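Local structure of arginyl-trna synthetase (Thermus thermophilus, 1IQ0) at residues A307-K312 against E347-V352; M313-G318 against A371-L376. The protein probably attaches L-arginine to its cognate tRNA at the expense of ATP, as a monomeric class I aminoacyl-tRNA synthetase. All coordinates share one frame; numbering follows the deposited sequence.

Interaction 1: A307-K312 against E347-V352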
ATOM      1  N   ALA A 307      -9.840 -14.427 -16.944  1.00 19.83           N
ATOM      2  CA  ALA A 307      -9.477 -13.811 -18.220  1.00 16.76           C
ATOM      3  C   ALA A 307      -8.595 -12.578 -18.010  1.00 17.90           C
ATOM      4  O   ALA A 307      -7.530 -12.450 -18.613  1.00 20.23           O
ATOM      5  CB  ALA A 307     -10.744 -13.410 -18.993  1.00 16.29           C
ATOM      6  N   PHE A 308      -9.058 -11.678 -17.147  1.00 15.03           N
ATOM      7  CA  PHE A 308      -8.352 -10.443 -16.832  1.00 15.40           C
ATOM      8  C   PHE A 308      -6.982 -10.738 -16.206  1.00 15.42           C
ATOM      9  O   PHE A 308      -5.988 -10.104 -16.549  1.00 17.57           O
ATOM     10  CB  PHE A 308      -9.220  -9.597 -15.887  1.00 19.44           C
ATOM     11  CG  PHE A 308      -8.741  -8.176 -15.711  1.00 18.60           C
ATOM     12  CD1 PHE A 308      -8.134  -7.492 -16.757  1.00 19.13           C
ATOM     13  CD2 PHE A 308      -8.963  -7.502 -14.509  1.00 17.83           C
ATOM     14  CE1 PHE A 308      -7.758  -6.150 -16.609  1.00 18.38           C
ATOM     15  CE2 PHE A 308      -8.594  -6.166 -14.354  1.00 18.00           C
ATOM     16  CZ  PHE A 308      -7.992  -5.491 -15.405  1.00 15.04           C
ATOM     17  N   GLN A 309      -6.934 -11.696 -15.286  1.00 20.64           N
ATOM     18  CA  GLN A 309      -5.672 -12.078 -14.653  1.00 20.03           C
ATOM     19  C   GLN A 309      -4.694 -12.564 -15.726  1.00 21.13           C
ATOM     20  O   GLN A 309      -3.507 -12.261 -15.673  1.00 20.38           O
ATOM     21  CB  GLN A 309      -5.899 -13.207 -13.645  1.00 21.09           C
ATOM     22  CG  GLN A 309      -4.649 -13.660 -12.894  1.00 17.51           C
ATOM     23  CD  GLN A 309      -4.122 -12.597 -11.940  1.00 21.85           C
ATOM     24  OE1 GLN A 309      -4.897 -11.898 -11.288  1.00 23.76           O
ATOM     25  NE2 GLN A 309      -2.800 -12.484 -11.845  1.00 19.59           N
ATOM     26  N   PHE A 310      -5.199 -13.329 -16.690  1.00 17.84           N
ATOM     27  CA  PHE A 310      -4.365 -13.845 -17.769  1.00 15.75           C
ATOM     28  C   PHE A 310      -3.729 -12.717 -18.581  1.00 17.54           C
ATOM     29  O   PHE A 310      -2.560 -12.800 -18.961  1.00 22.96           O
ATOM     30  CB  PHE A 310      -5.190 -14.755 -18.694  1.00 14.11           C
ATOM     31  CG  PHE A 310      -5.342 -16.173 -18.189  1.00 19.79           C
ATOM     32  CD1 PHE A 310      -5.931 -17.148 -18.994  1.00 19.01           C
ATOM     33  CD2 PHE A 310      -4.893 -16.539 -16.922  1.00 20.83           C
ATOM     34  CE1 PHE A 310      -6.071 -18.463 -18.551  1.00 23.20           C
ATOM     35  CE2 PHE A 310      -5.030 -17.857 -16.469  1.00 19.86           C
ATOM     36  CZ  PHE A 310      -5.620 -18.822 -17.288  1.00 17.52           C
ATOM     37  N   TRP A 311      -4.498 -11.663 -18.839  1.00 21.78           N
ATOM     38  CA  TRP A 311      -3.993 -10.526 -19.597  1.00 19.30           C
ATOM     39  C   TRP A 311      -2.928  -9.795 -18.790  1.00 21.78           C
ATOM     40  O   TRP A 311      -1.892  -9.415 -19.321  1.00 24.27           O
ATOM     41  CB  TRP A 311      -5.126  -9.554 -19.933  1.00 12.87           C
ATOM     42  CG  TRP A 311      -4.626  -8.253 -20.512  1.00 15.25           C
ATOM     43  CD1 TRP A 311      -4.248  -8.013 -21.807  1.00 15.64           C
ATOM     44  CD2 TRP A 311      -4.385  -7.034 -19.794  1.00 17.14           C
ATOM     45  NE1 TRP A 311      -3.784  -6.716 -21.935  1.00 16.89           N
ATOM     46  CE2 TRP A 311      -3.858  -6.098 -20.715  1.00 13.70           C
ATOM     47  CE3 TRP A 311      -4.560  -6.645 -18.459  1.00 17.67           C
ATOM     48  CZ2 TRP A 311      -3.505  -4.798 -20.343  1.00 16.13           C
ATOM     49  CZ3 TRP A 311      -4.210  -5.350 -18.086  1.00 13.09           C
ATOM     50  CH2 TRP A 311      -3.688  -4.443 -19.023  1.00 16.20           C
ATOM     51  N   LYS A 312      -3.190  -9.602 -17.502  1.00 18.32           N
ATOM     52  CA  LYS A 312      -2.246  -8.913 -16.623  1.00 17.62           C
ATOM     53  C   LYS A 312      -0.869  -9.561 -16.655  1.00 19.87           C
ATOM     54  O   LYS A 312       0.149  -8.866 -16.624  1.00 21.42           O
ATOM     55  CB  LYS A 312      -2.756  -8.914 -15.178  1.00 15.08           C
ATOM     56  CG  LYS A 312      -3.961  -8.015 -14.912  1.00 14.80           C
ATOM     57  CD  LYS A 312      -4.306  -8.015 -13.422  1.00 14.10           C
ATOM     58  CE  LYS A 312      -5.408  -7.015 -13.079  1.00 14.77           C
ATOM     59  NZ  LYS A 312      -5.754  -7.126 -11.626  1.00 15.47           N
ATOM     60  N   GLU A 347       4.949 -10.033 -13.514  1.00 23.41           N
ATOM     61  CA  GLU A 347       5.583 -11.187 -12.872  1.00 24.72           C
ATOM     62  C   GLU A 347       4.788 -11.452 -11.605  1.00 22.73           C
ATOM     63  O   GLU A 347       4.751 -12.570 -11.099  1.00 24.20           O
ATOM     64  CB  GLU A 347       7.024 -10.860 -12.473  1.00 35.72           C
ATOM     65  CG  GLU A 347       7.893 -10.357 -13.603  1.00 46.76           C
ATOM     66  CD  GLU A 347       8.525 -11.475 -14.399  1.00 55.96           C
ATOM     67  OE1 GLU A 347       7.784 -12.349 -14.896  1.00 56.36           O
ATOM     68  OE2 GLU A 347       9.767 -11.474 -14.529  1.00 61.73           O
ATOM     69  N   GLU A 348       4.170 -10.393 -11.089  1.00 19.96           N
ATOM     70  CA  GLU A 348       3.368 -10.461  -9.871  1.00 20.62           C
ATOM     71  C   GLU A 348       2.227  -9.462  -9.943  1.00 18.55           C
ATOM     72  O   GLU A 348       2.376  -8.381 -10.498  1.00 18.69           O
ATOM     73  CB  GLU A 348       4.209 -10.103  -8.635  1.00 26.66           C
ATOM     74  CG  GLU A 348       5.365 -11.034  -8.342  1.00 31.11           C
ATOM     75  CD  GLU A 348       6.094 -10.670  -7.055  1.00 29.37           C
ATOM     76  OE1 GLU A 348       5.439 -10.588  -5.993  1.00 30.80           O
ATOM     77  OE2 GLU A 348       7.326 -10.471  -7.111  1.00 31.13           O
ATOM     78  N   THR A 349       1.092  -9.816  -9.360  1.00 18.31           N
ATOM     79  CA  THR A 349      -0.033  -8.907  -9.333  1.00 19.40           C
ATOM     80  C   THR A 349      -0.508  -8.787  -7.907  1.00 17.35           C
ATOM     81  O   THR A 349      -0.377  -9.727  -7.112  1.00 16.68           O
ATOM     82  CB  THR A 349      -1.216  -9.401 -10.191  1.00 22.07           C
ATOM     83  OG1 THR A 349      -1.617 -10.701  -9.751  1.00 22.91           O
ATOM     84  CG2 THR A 349      -0.824  -9.452 -11.662  1.00 19.09           C
ATOM     85  N   ILE A 350      -1.047  -7.620  -7.581  1.00 13.38           N
ATOM     86  CA  ILE A 350      -1.573  -7.371  -6.259  1.00 14.44           C
ATOM     87  C   ILE A 350      -2.925  -6.682  -6.398  1.00 14.59           C
ATOM     88  O   ILE A 350      -3.029  -5.597  -6.968  1.00 18.51           O
ATOM     89  CB  ILE A 350      -0.627  -6.475  -5.438  1.00 22.04           C
ATOM     90  CG1 ILE A 350       0.707  -7.198  -5.208  1.00 24.24           C
ATOM     91  CG2 ILE A 350      -1.281  -6.114  -4.105  1.00 22.20           C
ATOM     92  CD1 ILE A 350       1.789  -6.316  -4.579  1.00 22.75           C
ATOM     93  N   ASN A 351      -3.964  -7.334  -5.895  1.00 19.18           N
ATOM     94  CA  ASN A 351      -5.301  -6.766  -5.948  1.00 23.69           C
ATOM     95  C   ASN A 351      -5.681  -6.308  -4.545  1.00 23.54           C
ATOM     96  O   ASN A 351      -5.723  -7.114  -3.613  1.00 22.63           O
ATOM     97  CB  ASN A 351      -6.315  -7.811  -6.436  1.00 23.98           C
ATOM     98  CG  ASN A 351      -6.202  -8.098  -7.927  1.00 21.64           C
ATOM     99  OD1 ASN A 351      -6.900  -8.969  -8.456  1.00 26.72           O
ATOM    100  ND2 ASN A 351      -5.329  -7.370  -8.613  1.00 16.23           N
ATOM    101  N   VAL A 352      -5.943  -5.013  -4.397  1.00 21.33           N
ATOM    102  CA  VAL A 352      -6.343  -4.470  -3.108  1.00 22.45           C
ATOM    103  C   VAL A 352      -7.861  -4.597  -3.065  1.00 25.71           C
ATOM    104  O   VAL A 352      -8.569  -3.955  -3.839  1.00 26.99           O
ATOM    105  CB  VAL A 352      -5.925  -2.991  -2.968  1.00 18.42           C
ATOM    106  CG1 VAL A 352      -6.288  -2.474  -1.569  1.00 15.89           C
ATOM    107  CG2 VAL A 352      -4.424  -2.858  -3.211  1.00 14.55           C
TER
HETATM  108  O   HOH W   1      -6.567  -9.723 -11.268  1.00 25.40           O
HETATM  109  O   HOH W   2      -3.271  -6.642 -10.218  1.00 25.16           O

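Interaction 2: M313-G318 against A371-L376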
ATOM      1  N   MET A 313      -0.839 -10.891 -16.719  1.00 20.70           N
ATOM      2  CA  MET A 313       0.427 -11.612 -16.736  1.00 19.67           C
ATOM      3  C   MET A 313       0.935 -11.967 -18.138  1.00 21.68           C
ATOM      4  O   MET A 313       1.853 -12.766 -18.282  1.00 22.56           O
ATOM      5  CB  MET A 313       0.327 -12.868 -15.851  1.00 16.81           C
ATOM      6  CG  MET A 313       0.108 -12.521 -14.360  1.00 14.64           C
ATOM      7  SD  MET A 313      -0.159 -13.928 -13.262  1.00 22.15           S
ATOM      8  CE  MET A 313       0.922 -13.468 -11.825  1.00 17.54           C
ATOM      9  N   GLY A 314       0.333 -11.371 -19.164  1.00 21.44           N
ATOM     10  CA  GLY A 314       0.783 -11.607 -20.527  1.00 20.48           C
ATOM     11  C   GLY A 314       0.386 -12.907 -21.192  1.00 20.65           C
ATOM     12  O   GLY A 314       0.845 -13.214 -22.293  1.00 20.92           O
ATOM     13  N   ILE A 315      -0.467 -13.677 -20.536  1.00 22.01           N
ATOM     14  CA  ILE A 315      -0.918 -14.940 -21.089  1.00 23.17           C
ATOM     15  C   ILE A 315      -1.869 -14.672 -22.249  1.00 25.30           C
ATOM     16  O   ILE A 315      -1.887 -15.415 -23.233  1.00 25.52           O
ATOM     17  CB  ILE A 315      -1.614 -15.773 -20.003  1.00 22.10           C
ATOM     18  CG1 ILE A 315      -0.608 -16.076 -18.886  1.00 18.95           C
ATOM     19  CG2 ILE A 315      -2.198 -17.037 -20.598  1.00 22.91           C
ATOM     20  CD1 ILE A 315      -1.215 -16.776 -17.670  1.00 17.78           C
ATOM     21  N   LEU A 316      -2.647 -13.597 -22.139  1.00 21.97           N
ATOM     22  CA  LEU A 316      -3.595 -13.222 -23.188  1.00 19.57           C
ATOM     23  C   LEU A 316      -3.371 -11.785 -23.647  1.00 21.21           C
ATOM     24  O   LEU A 316      -2.852 -10.966 -22.896  1.00 20.71           O
ATOM     25  CB  LEU A 316      -5.035 -13.362 -22.689  1.00 16.92           C
ATOM     26  CG  LEU A 316      -5.581 -14.765 -22.415  1.00 20.07           C
ATOM     27  CD1 LEU A 316      -7.034 -14.651 -21.956  1.00 19.69           C
ATOM     28  CD2 LEU A 316      -5.483 -15.625 -23.684  1.00 17.63           C
ATOM     29  N   GLU A 317      -3.769 -11.488 -24.880  1.00 22.32           N
ATOM     30  CA  GLU A 317      -3.629 -10.145 -25.444  1.00 24.43           C
ATOM     31  C   GLU A 317      -4.949  -9.670 -26.054  1.00 24.97           C
ATOM     32  O   GLU A 317      -5.888 -10.454 -26.209  1.00 23.66           O
ATOM     33  CB  GLU A 317      -2.534 -10.134 -26.516  1.00 32.23           C
ATOM     34  CG  GLU A 317      -1.134 -10.401 -25.970  1.00 38.94           C
ATOM     35  CD  GLU A 317      -0.074 -10.464 -27.057  1.00 41.87           C
ATOM     36  OE1 GLU A 317       0.060  -9.496 -27.831  1.00 46.77           O
ATOM     37  OE2 GLU A 317       0.634 -11.486 -27.132  1.00 45.42           O
ATOM     38  N   GLY A 318      -5.016  -8.389 -26.404  1.00 21.95           N
ATOM     39  CA  GLY A 318      -6.226  -7.853 -27.003  1.00 21.31           C
ATOM     40  C   GLY A 318      -6.515  -6.404 -26.653  1.00 24.77           C
ATOM     41  O   GLY A 318      -7.110  -5.671 -27.448  1.00 24.57           O
ATOM     42  N   ALA A 371      -3.648 -23.942 -16.406  1.00 30.45           N
ATOM     43  CA  ALA A 371      -3.336 -23.426 -17.729  1.00 29.83           C
ATOM     44  C   ALA A 371      -1.859 -23.666 -18.014  1.00 30.85           C
ATOM     45  O   ALA A 371      -1.373 -23.354 -19.095  1.00 31.22           O
ATOM     46  CB  ALA A 371      -3.653 -21.932 -17.798  1.00 27.43           C
ATOM     47  N   GLY A 372      -1.146 -24.205 -17.029  1.00 39.95           N
ATOM     48  CA  GLY A 372       0.266 -24.482 -17.212  1.00 40.28           C
ATOM     49  C   GLY A 372       1.211 -23.381 -16.765  1.00 41.18           C
ATOM     50  O   GLY A 372       2.291 -23.220 -17.331  1.00 43.05           O
ATOM     51  N   TYR A 373       0.808 -22.619 -15.754  1.00 28.90           N
ATOM     52  CA  TYR A 373       1.642 -21.541 -15.227  1.00 29.41           C
ATOM     53  C   TYR A 373       1.701 -21.628 -13.713  1.00 30.64           C
ATOM     54  O   TYR A 373       1.280 -20.711 -13.010  1.00 29.66           O
ATOM     55  CB  TYR A 373       1.091 -20.177 -15.644  1.00 31.92           C
ATOM     56  CG  TYR A 373       1.051 -19.980 -17.136  1.00 27.99           C
ATOM     57  CD1 TYR A 373      -0.069 -20.346 -17.876  1.00 26.60           C
ATOM     58  CD2 TYR A 373       2.152 -19.454 -17.816  1.00 25.96           C
ATOM     59  CE1 TYR A 373      -0.100 -20.191 -19.268  1.00 27.63           C
ATOM     60  CE2 TYR A 373       2.135 -19.298 -19.203  1.00 30.20           C
ATOM     61  CZ  TYR A 373       1.006 -19.667 -19.921  1.00 28.36           C
ATOM     62  OH  TYR A 373       0.984 -19.502 -21.287  1.00 30.18           O
ATOM     63  N   PRO A 374       2.237 -22.739 -13.190  1.00 37.88           N
ATOM     64  CA  PRO A 374       2.357 -22.962 -11.747  1.00 36.03           C
ATOM     65  C   PRO A 374       3.183 -21.899 -11.028  1.00 33.77           C
ATOM     66  O   PRO A 374       2.887 -21.539  -9.893  1.00 35.50           O
ATOM     67  CB  PRO A 374       2.990 -24.350 -11.669  1.00 39.81           C
ATOM     68  CG  PRO A 374       3.851 -24.383 -12.898  1.00 40.28           C
ATOM     69  CD  PRO A 374       2.926 -23.804 -13.941  1.00 39.88           C
ATOM     70  N   ALA A 375       4.215 -21.390 -11.686  1.00 28.39           N
ATOM     71  CA  ALA A 375       5.049 -20.370 -11.062  1.00 29.32           C
ATOM     72  C   ALA A 375       4.261 -19.076 -10.846  1.00 29.70           C
ATOM     73  O   ALA A 375       4.275 -18.508  -9.754  1.00 30.62           O
ATOM     74  CB  ALA A 375       6.291 -20.103 -11.919  1.00 29.45           C
ATOM     75  N   LEU A 376       3.567 -18.612 -11.883  1.00 33.11           N
ATOM     76  CA  LEU A 376       2.786 -17.379 -11.772  1.00 28.80           C
ATOM     77  C   LEU A 376       1.632 -17.518 -10.783  1.00 27.95           C
ATOM     78  O   LEU A 376       1.192 -16.533 -10.199  1.00 27.63           O
ATOM     79  CB  LEU A 376       2.247 -16.968 -13.142  1.00 23.14           C
ATOM     80  CG  LEU A 376       3.301 -16.455 -14.131  1.00 23.06           C
ATOM     81  CD1 LEU A 376       2.667 -16.221 -15.489  1.00 21.97           C
ATOM     82  CD2 LEU A 376       3.908 -15.168 -13.600  1.00 23.82           C
TER

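Interaction 1: A307-K312 against E347-V352
The carboxamide of Q309 meets the hydroxyl of T349 in its own plane: NE2 donates to OG1 at 3.0 Å, nearly straight (170°), with OG1 only 7° out of the amide plane. CG of Q309 stands opposite the backbone nitrogen and the chain then bends (chi2 68°), which brings the amide to the strand although its CB does not point there. One face of the F308 ring carries CE of K312, 3.5 Å above the plane and offset toward the rim. Nearer the backbone, K312 CB lies 4.0 Å from T349 CG2, the two side chains crossing at about a right angle. Beyond CE, K312 NZ ends 3.1 Å from N351 ND2; two donors, they do not bond. Instead water 1 joins the groups, donating to Q309 OE1 (2.7 Å) and N351 OD1 (2.9 Å) and accepting from K312 NZ (2.7 Å). The ammonium also donates to water 2 and forms a salt bridge with E108 of strand 104-108, which probably offsets its charge in this buried setting. Helix 301-312 thus lies against strand 348-354, whose neighbours 104-108 and 380-390 run parallel to it, a polar helix-on-sheet contact in the Rossmann-type catalytic domain of class I synthetases.

Interaction 2: M313-G318 against A371-L376
A Schellman motif ends helix 301-312, and the turn it makes packs against Y373 and L376, the one just ahead of and the other within a short, weakly bonded helix of the catalytic domain. M313 is the first residue to leave helical geometry; G314, with positive phi, is the C-prime residue, its N bonding to W311 O while I315 N returns to F310 O. A second Schellman motif, at G372, ends helix 361-370. No hydrogen bond joins the segments; the side chains meet by apolar contact, and one methyl also reaches a carbonyl O. M313 and L376 run alongside each other, head to tail, with SD 3.9 Å from L376 CB and CE 3.9 Å from L376 CD2. A bend at chi3 (136°) carries the methionine methyl to the backbone of L376, where CE lies 3.5 Å from the carbonyl O. L368 of helix 361-370 touches both M313 and I315, and F310 and L255 also border I315, continuing the apolar patch into the neighbouring helices. I315 meets Y373 in a CH-pi contact. Its CG1 branch, beside the backbone N (chi1 -62°) and extended beyond, sends CD1 over one ring face, while CG2 comes within 4.0 Å of Y373 CE1. The CB of A371 lies at the ring edge, in plane. CD1 of I315 stands 3.9 Å from the centroid of the Y373 ring, 16° off its normal.

How the interactions relate
From the N terminus, helix 301-312 supplies the first half of interaction 1, and the turn at 313-318 follows directly with the first half of interaction 2. The chain then passes through strands 320-323, 333-335 and 340-341 before strand 348-354 closes the first loop, 34 residues long. Helix 361-370 leads on to 371-376, which closes the second after 52 residues. The segments alternate, so the two loops cross rather than nest. Their centres are 9 Å apart, and E347 O touches L376 CD2 at 3.7 Å. Together they tie one helix and its C-terminal turn to the central mixed sheet and to the connection between strands 348-354 and 380-390.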